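Local structure of pectate lyase (Paenibacillus sp. 0602, 5GT5) at residues 206-211 with 235-240; 222-227 with 317-322; 251-256 with 279-284; 349-354 with 359-364. The protein cleaves polygalacturonate and partly methylated pectins by endo-acting eliminative scission, probably with the aid of calcium, as a member of polysaccharide lyase family 1. The protein carries 1 engineered substitution. One frame throughout, in Å; residues are numbered along the deposited sequence.

Contact 1 (206-211 with 235-240); sequences RQINEM and DIIAIS
The carbonyl oxygen of Ile-236 is gripped twice by one residue a helical turn further on. Ser-240 N makes the regular helical bond, 2.9 Å from Ile-236 O, and the hydroxyl of the same residue folds back to bond there too, with Ser-240 OG 2.8 Å from Ile-236 O. The two donors arrive from opposite faces of the carbonyl plane, OG standing well above it and not on a lone pair. The buried serine thus spends its polar end on its own helix, and the junction with 206-211 is left to hydrocarbon.

That junction illustrates how three branched side chains can join two helices without a hydrogen bond between the segments. Ile-208 points at the opposing helix and presents its branch point, with CB 3.7 Å from Ile-237 CG1. Its CG2 methyl lies beside the same arm, 3.9 Å from Ile-237 CD1, while its CG1 also comes within 3.9 Å of Ile-236 CG2. Ile-208 therefore straddles two consecutive residues. Ile-237 leaves its backbone off to one flank, but its arm returns: CG1 stands opposite the carbonyl carbon (chi1 -72°) and the chain runs on extended to CD1 (chi2 164°), bringing both carbons to Ile-208. At this point the helices are close, with Ile-208 CA 6.7 Å from Ile-237 CA. Tyr-221 of helix 219-225 touches both Ile-208 and Ile-236, adding a third helix to the cluster. The arrangement is apolar helix-helix packing in a helical excursion from the parallel beta-helix of the pectate lyase fold.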
loop_
_atom_site.group_PDB
_atom_site.type_symbol
_atom_site.label_atom_id
_atom_site.label_comp_id
_atom_site.label_asym_id
_atom_site.label_seq_id
_atom_site.Cartn_x
_atom_site.Cartn_y
_atom_site.Cartn_z
ATOM N N ARG A 206 1.755 9.862 41.862
ATOM C CA ARG A 206 3.169 10.131 42.077
ATOM C C ARG A 206 3.582 11.490 41.539
ATOM O O ARG A 206 4.322 12.225 42.186
ATOM C CB ARG A 206 4.053 9.043 41.490
ATOM C CG ARG A 206 4.204 7.858 42.428
ATOM C CD ARG A 206 4.943 6.697 41.766
ATOM N NE ARG A 206 3.982 5.877 41.063
ATOM C CZ ARG A 206 4.298 4.956 40.152
ATOM N NH1 ARG A 206 5.576 4.738 39.840
ATOM N NH2 ARG A 206 3.328 4.261 39.552
ATOM N N GLN A 207 3.055 11.868 40.372
ATOM C CA GLN A 207 3.357 13.198 39.857
ATOM C C GLN A 207 2.804 14.293 40.782
ATOM O O GLN A 207 3.482 15.278 41.079
ATOM C CB GLN A 207 2.734 13.341 38.454
ATOM C CG GLN A 207 2.751 14.768 37.859
ATOM C CD GLN A 207 4.144 15.181 37.480
ATOM O OE1 GLN A 207 4.543 15.027 36.327
ATOM N NE2 GLN A 207 4.920 15.671 38.458
ATOM N N ILE A 208 1.555 14.143 41.203
ATOM C CA ILE A 208 0.935 15.178 42.031
ATOM C C ILE A 208 1.616 15.266 43.412
ATOM O O ILE A 208 1.854 16.368 43.913
ATOM C CB ILE A 208 -0.583 15.003 42.141
ATOM C CG1 ILE A 208 -1.306 15.747 41.005
ATOM C CG2 ILE A 208 -1.119 15.671 43.399
ATOM C CD1 ILE A 208 -0.966 15.284 39.605
ATOM N N ASN A 209 1.980 14.124 43.991
ATOM C CA ASN A 209 2.659 14.152 45.299
ATOM C C ASN A 209 3.951 14.947 45.272
ATOM O O ASN A 209 4.253 15.713 46.217
ATOM C CB ASN A 209 2.932 12.729 45.793
ATOM C CG ASN A 209 1.709 12.044 46.315
ATOM O OD1 ASN A 209 0.659 12.661 46.528
ATOM N ND2 ASN A 209 1.833 10.728 46.528
ATOM N N GLU A 210 4.715 14.807 44.194
ATOM C CA GLU A 210 5.957 15.564 44.051
ATOM C C GLU A 210 5.670 17.061 44.101
ATOM O O GLU A 210 6.378 17.827 44.777
ATOM C CB GLU A 210 6.677 15.169 42.752
ATOM C CG GLU A 210 7.992 15.913 42.455
ATOM C CD GLU A 210 9.109 15.575 43.430
ATOM O OE1 GLU A 210 9.150 14.421 43.940
ATOM O OE2 GLU A 210 9.946 16.473 43.692
ATOM N N MET A 211 4.628 17.493 43.403
ATOM C CA MET A 211 4.331 18.920 43.345
ATOM C C MET A 211 3.753 19.426 44.651
ATOM O O MET A 211 4.029 20.562 45.038
ATOM C CB MET A 211 3.395 19.211 42.162
ATOM C CG MET A 211 4.051 18.823 40.824
ATOM S SD MET A 211 3.128 19.376 39.392
ATOM C CE MET A 211 1.659 18.390 39.543
ATOM N N ASP A 235 -8.631 16.291 44.161
ATOM C CA ASP A 235 -9.373 16.798 43.007
ATOM C C ASP A 235 -8.483 16.806 41.796
ATOM O O ASP A 235 -8.903 16.400 40.704
ATOM C CB ASP A 235 -9.837 18.234 43.242
ATOM C CG ASP A 235 -11.001 18.353 44.206
ATOM O OD1 ASP A 235 -11.774 17.393 44.437
ATOM O OD2 ASP A 235 -11.144 19.480 44.734
ATOM N N ILE A 236 -7.258 17.297 41.963
ATOM C CA ILE A 236 -6.349 17.405 40.807
ATOM C C ILE A 236 -5.936 16.026 40.286
ATOM O O ILE A 236 -5.894 15.806 39.078
ATOM C CB ILE A 236 -5.173 18.338 41.116
ATOM C CG1 ILE A 236 -5.712 19.763 41.405
ATOM C CG2 ILE A 236 -4.087 18.301 40.013
ATOM C CD1 ILE A 236 -4.627 20.691 41.928
ATOM N N ILE A 237 -5.706 15.074 41.175
ATOM C CA ILE A 237 -5.445 13.719 40.718
ATOM C C ILE A 237 -6.652 13.163 39.935
ATOM O O ILE A 237 -6.479 12.575 38.854
ATOM C CB ILE A 237 -5.133 12.838 41.931
ATOM C CG1 ILE A 237 -3.748 13.188 42.470
ATOM C CG2 ILE A 237 -5.229 11.356 41.589
ATOM C CD1 ILE A 237 -3.531 12.639 43.880
ATOM N N ALA A 238 -7.868 13.367 40.429
ATOM C CA ALA A 238 -9.048 12.839 39.735
ATOM C C ALA A 238 -9.255 13.478 38.367
ATOM O O ALA A 238 -9.579 12.781 37.400
ATOM C CB ALA A 238 -10.312 13.055 40.597
ATOM N N ILE A 239 -9.072 14.798 38.287
ATOM C CA ILE A 239 -9.288 15.515 37.031
ATOM C C ILE A 239 -8.171 15.169 36.020
ATOM O O ILE A 239 -8.401 15.074 34.805
ATOM C CB ILE A 239 -9.421 17.046 37.269
ATOM C CG1 ILE A 239 -10.680 17.340 38.112
ATOM C CG2 ILE A 239 -9.373 17.810 35.938
ATOM C CD1 ILE A 239 -10.599 18.624 38.894
ATOM N N SER A 240 -6.966 14.942 36.519
ATOM C CA SER A 240 -5.827 14.578 35.666
ATOM C C SER A 240 -5.852 13.118 35.280
ATOM O O SER A 240 -5.046 12.721 34.455
ATOM C CB SER A 240 -4.498 14.842 36.377
ATOM O OG SER A 240 -4.350 16.199 36.728
#

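Contact 2 (222-227 with 317-322); sequences NYLRSS and YKFGIT
Tyr-223 and Leu-224, near the end of helix 219-225, pack against Tyr-317 and Phe-319 of the loop that leads into strand 324-329, in the helical elaboration at the side of the parallel beta-helix. The case shows how alternate residues of an extended loop can meet adjacent residues of a helix, each pair with its own geometry.

Leu-224 lays a methyl on an aromatic face. Its CG stands opposite the carbonyl carbon and its chain is extended to CD1 (chi2 171°), which places CD1 over the middle of the Phe-319 ring, 3.9 Å from the centroid, in a CH-pi contact only 12° off the normal. The other methyl, CD2, approaches the ring atom Phe-319 CD2. Beyond Leu-224, Phe-319 also touches Ile-312 of helix 306-314 and Ile-239 of helix 233-241.

The two tyrosines meet differently. With CG trans to its own nitrogen (chi1 -179°), the Tyr-223 ring swings out beside Tyr-317, whose edge at CD2 and CE2 faces it; Tyr-223 CD2 is 3.5 Å from Tyr-317 CE2. The rings are oblique, neither stacked nor T-shaped, with centroids 5.5 Å apart. Tyr-223 OH is anchored on Ala-311 O, which is likely to limit the swing of its ring. At the helix end Tyr-223 O takes two bonds from one residue: Ser-226 N at 3.1 Å and Ser-226 OG at 2.7 Å.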
loop_
_atom_site.group_PDB
_atom_site.type_symbol
_atom_site.label_atom_id
_atom_site.label_comp_id
_atom_site.label_asym_id
_atom_site.label_seq_id
_atom_site.Cartn_x
_atom_site.Cartn_y
_atom_site.Cartn_z
ATOM N N ASN A 222 0.329 25.163 41.796
ATOM C CA ASN A 222 0.196 26.028 42.973
ATOM C C ASN A 222 -1.051 26.912 42.891
ATOM O O ASN A 222 -1.833 27.012 43.840
ATOM C CB ASN A 222 1.475 26.860 43.144
ATOM C CG ASN A 222 1.542 27.587 44.474
ATOM O OD1 ASN A 222 1.280 27.016 45.534
ATOM N ND2 ASN A 222 1.885 28.868 44.419
ATOM N N TYR A 223 -1.295 27.496 41.726
ATOM C CA TYR A 223 -2.476 28.314 41.536
ATOM C C TYR A 223 -3.770 27.508 41.714
ATOM O O TYR A 223 -4.716 27.957 42.353
ATOM C CB TYR A 223 -2.431 28.951 40.154
ATOM C CG TYR A 223 -3.598 29.842 39.887
ATOM C CD1 TYR A 223 -3.713 31.075 40.514
ATOM C CD2 TYR A 223 -4.623 29.443 39.025
ATOM C CE1 TYR A 223 -4.809 31.896 40.262
ATOM C CE2 TYR A 223 -5.727 30.259 38.771
ATOM C CZ TYR A 223 -5.824 31.462 39.415
ATOM O OH TYR A 223 -6.931 32.263 39.165
ATOM N N LEU A 224 -3.821 26.320 41.118
ATOM C CA LEU A 224 -4.999 25.472 41.241
ATOM C C LEU A 224 -5.307 25.106 42.692
ATOM O O LEU A 224 -6.479 25.012 43.074
ATOM C CB LEU A 224 -4.832 24.206 40.415
ATOM C CG LEU A 224 -4.673 24.415 38.913
ATOM C CD1 LEU A 224 -4.302 23.063 38.284
ATOM C CD2 LEU A 224 -5.982 24.992 38.318
ATOM N N ARG A 225 -4.263 24.855 43.484
ATOM C CA ARG A 225 -4.416 24.531 44.914
ATOM C C ARG A 225 -4.701 25.748 45.786
ATOM O O ARG A 225 -5.146 25.606 46.924
ATOM C CB ARG A 225 -3.133 23.871 45.424
ATOM C CG ARG A 225 -2.844 22.488 44.828
ATOM C CD ARG A 225 -3.691 21.378 45.451
ATOM N NE ARG A 225 -3.224 21.146 46.838
ATOM C CZ ARG A 225 -3.899 21.547 47.923
ATOM N NH1 ARG A 225 -5.098 22.128 47.828
ATOM N NH2 ARG A 225 -3.374 21.336 49.131
ATOM N N SER A 226 -4.420 26.934 45.249
ATOM C CA SER A 226 -4.521 28.172 46.021
ATOM C C SER A 226 -5.961 28.596 46.237
ATOM O O SER A 226 -6.901 28.055 45.657
ATOM C CB SER A 226 -3.793 29.315 45.301
ATOM O OG SER A 226 -4.612 29.883 44.285
ATOM N N SER A 227 -6.141 29.580 47.121
ATOM C CA SER A 227 -7.463 30.106 47.391
ATOM C C SER A 227 -8.120 30.799 46.203
ATOM O O SER A 227 -9.301 31.115 46.268
ATOM C CB SER A 227 -7.383 31.097 48.566
ATOM O OG SER A 227 -6.601 32.224 48.214
ATOM N N TYR A 317 -4.962 29.410 32.222
ATOM C CA TYR A 317 -4.686 27.973 32.348
ATOM C C TYR A 317 -5.792 27.148 31.713
ATOM O O TYR A 317 -6.965 27.528 31.740
ATOM C CB TYR A 317 -4.559 27.584 33.806
ATOM C CG TYR A 317 -3.371 28.188 34.497
ATOM C CD1 TYR A 317 -2.080 27.982 34.010
ATOM C CD2 TYR A 317 -3.519 28.954 35.663
ATOM C CE1 TYR A 317 -0.969 28.534 34.645
ATOM C CE2 TYR A 317 -2.414 29.510 36.302
ATOM C CZ TYR A 317 -1.142 29.286 35.804
ATOM O OH TYR A 317 -0.027 29.809 36.424
ATOM N N LYS A 318 -5.416 26.018 31.126
ATOM C CA LYS A 318 -6.359 25.008 30.683
ATOM C C LYS A 318 -6.300 23.853 31.673
ATOM O O LYS A 318 -5.280 23.175 31.789
ATOM C CB LYS A 318 -5.992 24.509 29.284
ATOM C CG LYS A 318 -6.840 23.378 28.764
ATOM C CD LYS A 318 -6.364 22.985 27.357
ATOM C CE LYS A 318 -6.731 21.539 26.978
ATOM N NZ LYS A 318 -5.566 20.583 27.233
ATOM N N PHE A 319 -7.387 23.636 32.392
ATOM C CA PHE A 319 -7.497 22.533 33.346
ATOM C C PHE A 319 -8.935 22.156 33.541
ATOM O O PHE A 319 -9.705 22.889 34.179
ATOM C CB PHE A 319 -6.863 22.881 34.688
ATOM C CG PHE A 319 -6.740 21.692 35.597
ATOM C CD1 PHE A 319 -5.794 20.706 35.336
ATOM C CD2 PHE A 319 -7.602 21.518 36.669
ATOM C CE1 PHE A 319 -5.695 19.580 36.153
ATOM C CE2 PHE A 319 -7.524 20.396 37.461
ATOM C CZ PHE A 319 -6.550 19.429 37.207
ATOM N N GLY A 320 -9.313 20.993 33.034
ATOM C CA GLY A 320 -10.694 20.567 33.069
ATOM C C GLY A 320 -10.926 19.298 32.270
ATOM O O GLY A 320 -9.969 18.569 31.965
ATOM N N ILE A 321 -12.185 19.038 31.951
ATOM C CA ILE A 321 -12.597 17.803 31.282
ATOM C C ILE A 321 -13.219 18.124 29.934
ATOM O O ILE A 321 -14.309 18.675 29.863
ATOM C CB ILE A 321 -13.592 17.042 32.155
ATOM C CG1 ILE A 321 -12.978 16.713 33.517
ATOM C CG2 ILE A 321 -14.095 15.771 31.471
ATOM C CD1 ILE A 321 -11.818 15.743 33.454
ATOM N N THR A 322 -12.516 17.791 28.850
ATOM C CA THR A 322 -13.123 17.842 27.521
ATOM C C THR A 322 -13.962 16.591 27.414
ATOM O O THR A 322 -13.624 15.559 28.013
ATOM C CB THR A 322 -12.026 17.899 26.464
ATOM O OG1 THR A 322 -11.347 19.153 26.646
ATOM C CG2 THR A 322 -12.577 17.825 25.029
#

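Contact 3 (251-256 with 279-284); sequences ATSDES and RLRGGN
The guanidinium of Arg-281 lies with one face against the backbone of 251-256, overlapping the peptide between Thr-252 and Ser-253. Ser-253 N sits 3.6 Å above the guanidinium plane, displaced toward its rim, and Ser-253 CA is 3.5 Å from Arg-281 NE. Lower on the side chain, Arg-281 CD rests 3.5 Å from Thr-252 O. The arm reaches this far because it is extended from CG to NE, and a final turn near perpendicular (chi4 95°) lays the flat group along the loop. No hydrogen bond spans the two segments: Ala-251 O is near Arg-281 NH1 but at a poor angle, and NH1 bonds instead to Gly-250 O, just before the loop. The side chain of Arg-281 is about 7 Å from that of Arg-276, the probable active-site residue.

Across the opposite face, Arg-279 NH1 stands 3.5 Å above the centre of the same guanidinium, so the group is layered between a peptide and a second arginine. Its charge is answered by Glu-330, whose OE2 forms a salt bridge with Arg-281 NE and also accepts from Ser-253 OG. The other oxygen, Glu-330 OE1, takes the N-H of Asp-254, inside the type II turn from Thr-252 to Glu-255. With a leucine in place of Arg-281, Glu-330 would probably lose its charged mate and the Thr-252-Ser-253 peptide the flat surface it lies on.

Between the two segments the link is face-on packing and a shared carboxylate, and the negative charge of Glu-330 is likely to ease the close approach of the two arginines.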
loop_
_atom_site.group_PDB
_atom_site.type_symbol
_atom_site.label_atom_id
_atom_site.label_comp_id
_atom_site.label_asym_id
_atom_site.label_seq_id
_atom_site.Cartn_x
_atom_site.Cartn_y
_atom_site.Cartn_z
ATOM N N ALA A 251 -2.649 15.567 10.894
ATOM C CA ALA A 251 -2.201 16.541 11.894
ATOM C C ALA A 251 -2.129 17.981 11.433
ATOM O O ALA A 251 -2.004 18.871 12.252
ATOM C CB ALA A 251 -0.864 16.128 12.464
ATOM N N THR A 252 -2.173 18.212 10.124
ATOM C CA THR A 252 -2.017 19.567 9.597
ATOM C C THR A 252 -3.249 19.972 8.804
ATOM O O THR A 252 -3.698 19.240 7.931
ATOM C CB THR A 252 -0.798 19.645 8.691
ATOM O OG1 THR A 252 0.355 19.144 9.394
ATOM C CG2 THR A 252 -0.536 21.106 8.238
ATOM N N SER A 253 -3.784 21.165 9.074
ATOM C CA SER A 253 -5.007 21.589 8.428
ATOM C C SER A 253 -4.840 21.707 6.897
ATOM O O SER A 253 -3.854 22.289 6.386
ATOM C CB SER A 253 -5.446 22.918 9.034
ATOM O OG SER A 253 -6.731 23.257 8.597
ATOM N N ASP A 254 -5.807 21.124 6.183
ATOM C CA ASP A 254 -5.989 21.255 4.727
ATOM C C ASP A 254 -4.810 20.751 3.893
ATOM O O ASP A 254 -4.628 21.149 2.741
ATOM C CB ASP A 254 -6.293 22.721 4.345
ATOM C CG ASP A 254 -7.662 23.217 4.819
ATOM O OD1 ASP A 254 -8.654 22.440 4.891
ATOM O OD2 ASP A 254 -7.759 24.450 5.071
ATOM N N GLU A 255 -4.077 19.781 4.403
ATOM C CA GLU A 255 -3.042 19.157 3.596
ATOM C C GLU A 255 -3.648 18.142 2.673
ATOM O O GLU A 255 -4.457 17.321 3.096
ATOM C CB GLU A 255 -2.085 18.418 4.515
ATOM C CG GLU A 255 -1.027 19.270 5.149
ATOM C CD GLU A 255 -0.065 19.841 4.112
ATOM O OE1 GLU A 255 0.281 19.125 3.133
ATOM O OE2 GLU A 255 0.349 21.007 4.289
ATOM N N SER A 256 -3.246 18.160 1.411
ATOM C CA SER A 256 -3.845 17.246 0.446
ATOM C C SER A 256 -3.617 15.771 0.770
ATOM O O SER A 256 -4.466 14.913 0.443
ATOM C CB SER A 256 -3.369 17.605 -0.981
ATOM O OG SER A 256 -1.986 17.313 -1.140
ATOM N N ARG A 279 -10.090 11.819 15.900
ATOM C CA ARG A 279 -10.224 13.121 15.237
ATOM C C ARG A 279 -9.628 12.999 13.841
ATOM O O ARG A 279 -8.422 12.779 13.682
ATOM C CB ARG A 279 -9.486 14.221 15.995
ATOM C CG ARG A 279 -9.780 15.622 15.422
ATOM C CD ARG A 279 -8.582 16.551 15.625
ATOM N NE ARG A 279 -8.990 17.933 15.407
ATOM C CZ ARG A 279 -9.185 18.476 14.212
ATOM N NH1 ARG A 279 -8.982 17.780 13.086
ATOM N NH2 ARG A 279 -9.588 19.747 14.169
ATOM N N LEU A 280 -10.471 13.157 12.828
ATOM C CA LEU A 280 -10.044 12.994 11.438
ATOM C C LEU A 280 -10.041 14.300 10.660
ATOM O O LEU A 280 -10.954 15.106 10.802
ATOM C CB LEU A 280 -11.015 12.047 10.738
ATOM C CG LEU A 280 -10.724 11.794 9.249
ATOM C CD1 LEU A 280 -9.392 11.047 9.034
ATOM C CD2 LEU A 280 -11.879 10.963 8.684
ATOM N N ARG A 281 -9.034 14.484 9.801
ATOM C CA ARG A 281 -9.060 15.485 8.727
ATOM C C ARG A 281 -9.046 14.758 7.388
ATOM O O ARG A 281 -8.227 13.859 7.172
ATOM C CB ARG A 281 -7.804 16.361 8.761
ATOM C CG ARG A 281 -7.744 17.342 9.882
ATOM C CD ARG A 281 -6.468 18.188 9.770
ATOM N NE ARG A 281 -6.573 19.353 10.621
ATOM C CZ ARG A 281 -6.110 19.464 11.856
ATOM N NH1 ARG A 281 -5.454 18.465 12.449
ATOM N NH2 ARG A 281 -6.298 20.597 12.520
ATOM N N GLY A 282 -9.946 15.146 6.473
ATOM C CA GLY A 282 -9.796 14.796 5.053
ATOM C C GLY A 282 -10.060 13.386 4.555
ATOM O O GLY A 282 -10.591 13.199 3.467
ATOM N N GLY A 283 -9.638 12.380 5.311
ATOM C CA GLY A 283 -9.684 11.003 4.832
ATOM C C GLY A 283 -10.935 10.230 5.190
ATOM O O GLY A 283 -12.036 10.768 5.108
ATOM N N ASN A 284 -10.750 8.959 5.556
ATOM C CA ASN A 284 -11.828 8.043 5.889
ATOM C C ASN A 284 -11.532 7.307 7.166
ATOM O O ASN A 284 -10.460 6.730 7.324
ATOM C CB ASN A 284 -12.021 6.993 4.787
ATOM C CG ASN A 284 -12.512 7.579 3.503
ATOM O OD1 ASN A 284 -13.626 8.083 3.418
ATOM N ND2 ASN A 284 -11.682 7.487 2.460
#

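Contact 4 (349-354 with 359-364); sequences RNNQTD and TYTGKI
Two torsions bring Asn-351 and Thr-361 together: Asn-351 CG is swung trans to its nitrogen (chi1 -173°), and Thr-361 OG1 is turned opposite its carbonyl carbon (chi1 -59°). Asn-351 ND2 then donates to Thr-361 OG1 at 2.9 Å along a nearly straight bond (165°), with the hydroxyl oxygen close to the amide plane. The other end of the amide serves its own segment, Asp-354 N donating to Asn-351 OD1 at 3.0 Å in the carbonyl plane. An alanine at this position would remove both amide ends, so that Thr-361 OG1 would probably lose its donor and the turn to Asp-354 its side-chain brace.

Beside this pair the backbones join directly, with Gly-362 N 2.8 Å from Asn-350 O. The same oxygen receives a CA-H contact from Thr-361 CA at 3.1 Å. Two waters extend the seam: water 1 links Asn-350 ND2 to Gly-362 O, and water 2 links Gln-352 N to Tyr-360 O. Asn-350 ND2 also reaches Ala-394 O.

At the outer end Thr-353 lays its CG2 methyl over one face of Tyr-360, 3.9 Å from the ring centroid, in a CH-pi contact. The bond from Asp-354 N to Asn-351 OD1 makes an Asx motif within the loop that takes the chain from strand 346-349 to strand 363-367, a corner between two parallel sheets of a beta-helix.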
loop_
_atom_site.group_PDB
_atom_site.type_symbol
_atom_site.label_atom_id
_atom_site.label_comp_id
_atom_site.label_asym_id
_atom_site.label_seq_id
_atom_site.Cartn_x
_atom_site.Cartn_y
_atom_site.Cartn_z
ATOM N N ARG A 349 -18.964 15.267 16.481
ATOM C CA ARG A 349 -18.624 16.644 16.103
ATOM C C ARG A 349 -18.157 16.695 14.670
ATOM O O ARG A 349 -17.520 15.757 14.165
ATOM C CB ARG A 349 -17.546 17.222 17.030
ATOM C CG ARG A 349 -18.021 17.399 18.454
ATOM C CD ARG A 349 -16.939 18.011 19.320
ATOM N NE ARG A 349 -16.837 19.427 19.063
ATOM C CZ ARG A 349 -17.603 20.349 19.650
ATOM N NH1 ARG A 349 -18.500 19.999 20.567
ATOM N NH2 ARG A 349 -17.462 21.628 19.332
ATOM N N ASN A 350 -18.457 17.814 14.023
ATOM C CA ASN A 350 -18.199 17.972 12.599
ATOM C C ASN A 350 -17.380 19.198 12.204
ATOM O O ASN A 350 -17.182 19.421 11.027
ATOM C CB ASN A 350 -19.516 17.894 11.788
ATOM C CG ASN A 350 -20.408 19.124 11.974
ATOM O OD1 ASN A 350 -20.139 19.994 12.809
ATOM N ND2 ASN A 350 -21.473 19.191 11.190
ATOM N N ASN A 351 -16.914 19.990 13.166
ATOM C CA ASN A 351 -16.141 21.180 12.821
ATOM C C ASN A 351 -15.566 21.775 14.083
ATOM O O ASN A 351 -16.313 22.191 14.963
ATOM C CB ASN A 351 -17.047 22.219 12.112
ATOM C CG ASN A 351 -16.263 23.408 11.573
ATOM O OD1 ASN A 351 -15.373 23.927 12.253
ATOM N ND2 ASN A 351 -16.567 23.826 10.359
ATOM N N GLN A 352 -14.240 21.784 14.175
ATOM C CA GLN A 352 -13.537 22.288 15.339
ATOM C C GLN A 352 -12.910 23.665 15.129
ATOM O O GLN A 352 -12.646 24.363 16.092
ATOM C CB GLN A 352 -12.376 21.356 15.670
ATOM C CG GLN A 352 -12.787 19.931 16.003
ATOM C CD GLN A 352 -13.608 19.870 17.247
ATOM O OE1 GLN A 352 -14.830 19.979 17.181
ATOM N NE2 GLN A 352 -12.952 19.688 18.405
ATOM N N THR A 353 -12.686 24.059 13.886
ATOM C CA THR A 353 -11.838 25.222 13.629
ATOM C C THR A 353 -12.660 26.499 13.404
ATOM O O THR A 353 -12.286 27.567 13.870
ATOM C CB THR A 353 -10.882 24.949 12.439
ATOM O OG1 THR A 353 -10.011 23.855 12.770
ATOM C CG2 THR A 353 -10.019 26.177 12.128
ATOM N N ASP A 354 -13.777 26.387 12.709
ATOM C CA ASP A 354 -14.632 27.546 12.459
ATOM C C ASP A 354 -15.956 27.057 11.899
ATOM O O ASP A 354 -16.046 26.799 10.703
ATOM C CB ASP A 354 -13.990 28.485 11.434
ATOM C CG ASP A 354 -14.877 29.708 11.129
ATOM O OD1 ASP A 354 -16.004 29.795 11.679
ATOM O OD2 ASP A 354 -14.436 30.572 10.337
ATOM N N THR A 359 -15.547 24.647 4.708
ATOM C CA THR A 359 -14.290 23.989 4.357
ATOM C C THR A 359 -13.748 23.207 5.541
ATOM O O THR A 359 -13.068 22.180 5.360
ATOM C CB THR A 359 -13.242 25.018 3.893
ATOM O OG1 THR A 359 -13.806 25.794 2.818
ATOM C CG2 THR A 359 -11.977 24.361 3.395
ATOM N N TYR A 360 -14.061 23.664 6.747
ATOM C CA TYR A 360 -13.584 23.009 7.970
ATOM C C TYR A 360 -14.527 21.911 8.494
ATOM O O TYR A 360 -14.196 21.194 9.436
ATOM C CB TYR A 360 -13.256 24.048 9.044
ATOM C CG TYR A 360 -11.995 24.826 8.728
ATOM C CD1 TYR A 360 -10.737 24.246 8.878
ATOM C CD2 TYR A 360 -12.067 26.114 8.200
ATOM C CE1 TYR A 360 -9.591 24.954 8.556
ATOM C CE2 TYR A 360 -10.929 26.822 7.876
ATOM C CZ TYR A 360 -9.693 26.235 8.061
ATOM O OH TYR A 360 -8.534 26.923 7.745
ATOM N N THR A 361 -15.694 21.766 7.878
ATOM C CA THR A 361 -16.659 20.754 8.299
ATOM C C THR A 361 -16.363 19.395 7.686
ATOM O O THR A 361 -16.036 19.276 6.511
ATOM C CB THR A 361 -18.075 21.179 7.879
ATOM O OG1 THR A 361 -18.358 22.438 8.487
ATOM C CG2 THR A 361 -19.135 20.142 8.333
ATOM N N GLY A 362 -16.429 18.347 8.509
ATOM C CA GLY A 362 -16.338 17.001 8.004
ATOM C C GLY A 362 -17.698 16.322 7.967
ATOM O O GLY A 362 -18.692 16.841 8.536
ATOM N N LYS A 363 -17.751 15.183 7.277
ATOM C CA LYS A 363 -18.947 14.340 7.210
ATOM C C LYS A 363 -18.863 13.281 8.281
ATOM O O LYS A 363 -17.825 12.652 8.466
ATOM C CB LYS A 363 -19.055 13.664 5.851
ATOM C CG LYS A 363 -19.146 14.640 4.664
ATOM C CD LYS A 363 -19.015 13.979 3.303
ATOM C CE LYS A 363 -17.576 13.559 3.007
ATOM N NZ LYS A 363 -17.486 12.961 1.654
ATOM N N ILE A 364 -19.962 13.044 8.980
ATOM C CA ILE A 364 -19.965 12.080 10.092
ATOM C C ILE A 364 -21.367 11.510 10.278
ATOM O O ILE A 364 -22.367 12.236 10.217
ATOM C CB ILE A 364 -19.423 12.706 11.401
ATOM C CG1 ILE A 364 -19.318 11.674 12.519
ATOM C CG2 ILE A 364 -20.247 13.944 11.829
ATOM C CD1 ILE A 364 -18.355 12.083 13.657
HETATM O O HOH W 1 -21.364 17.233 8.930
HETATM O O HOH W 2 -12.655 21.813 11.758
#

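The four contacts form two neighbourhoods. Contacts 1 and 2, with centres 11 Å apart, share the helical excursion: Phe-319 CZ is 3.5 Å from Ile-239 CG2, so the aromatic cluster of one continues into the helix of the other. Contacts 3 and 4, also 11 Å apart between centres, meet where Ser-253 OG lies 3.3 Å from Tyr-360 CE1 and where Arg-279 packs on Gln-352. These two lie near the probable active site, the side chain of Arg-349 being about 9 Å from that of Arg-276 and that of Ala-251 about 7 Å from the likely calcium ligand Asp-178. Contact 1 lies 34 Å from contacts 3 and 4, centre to centre.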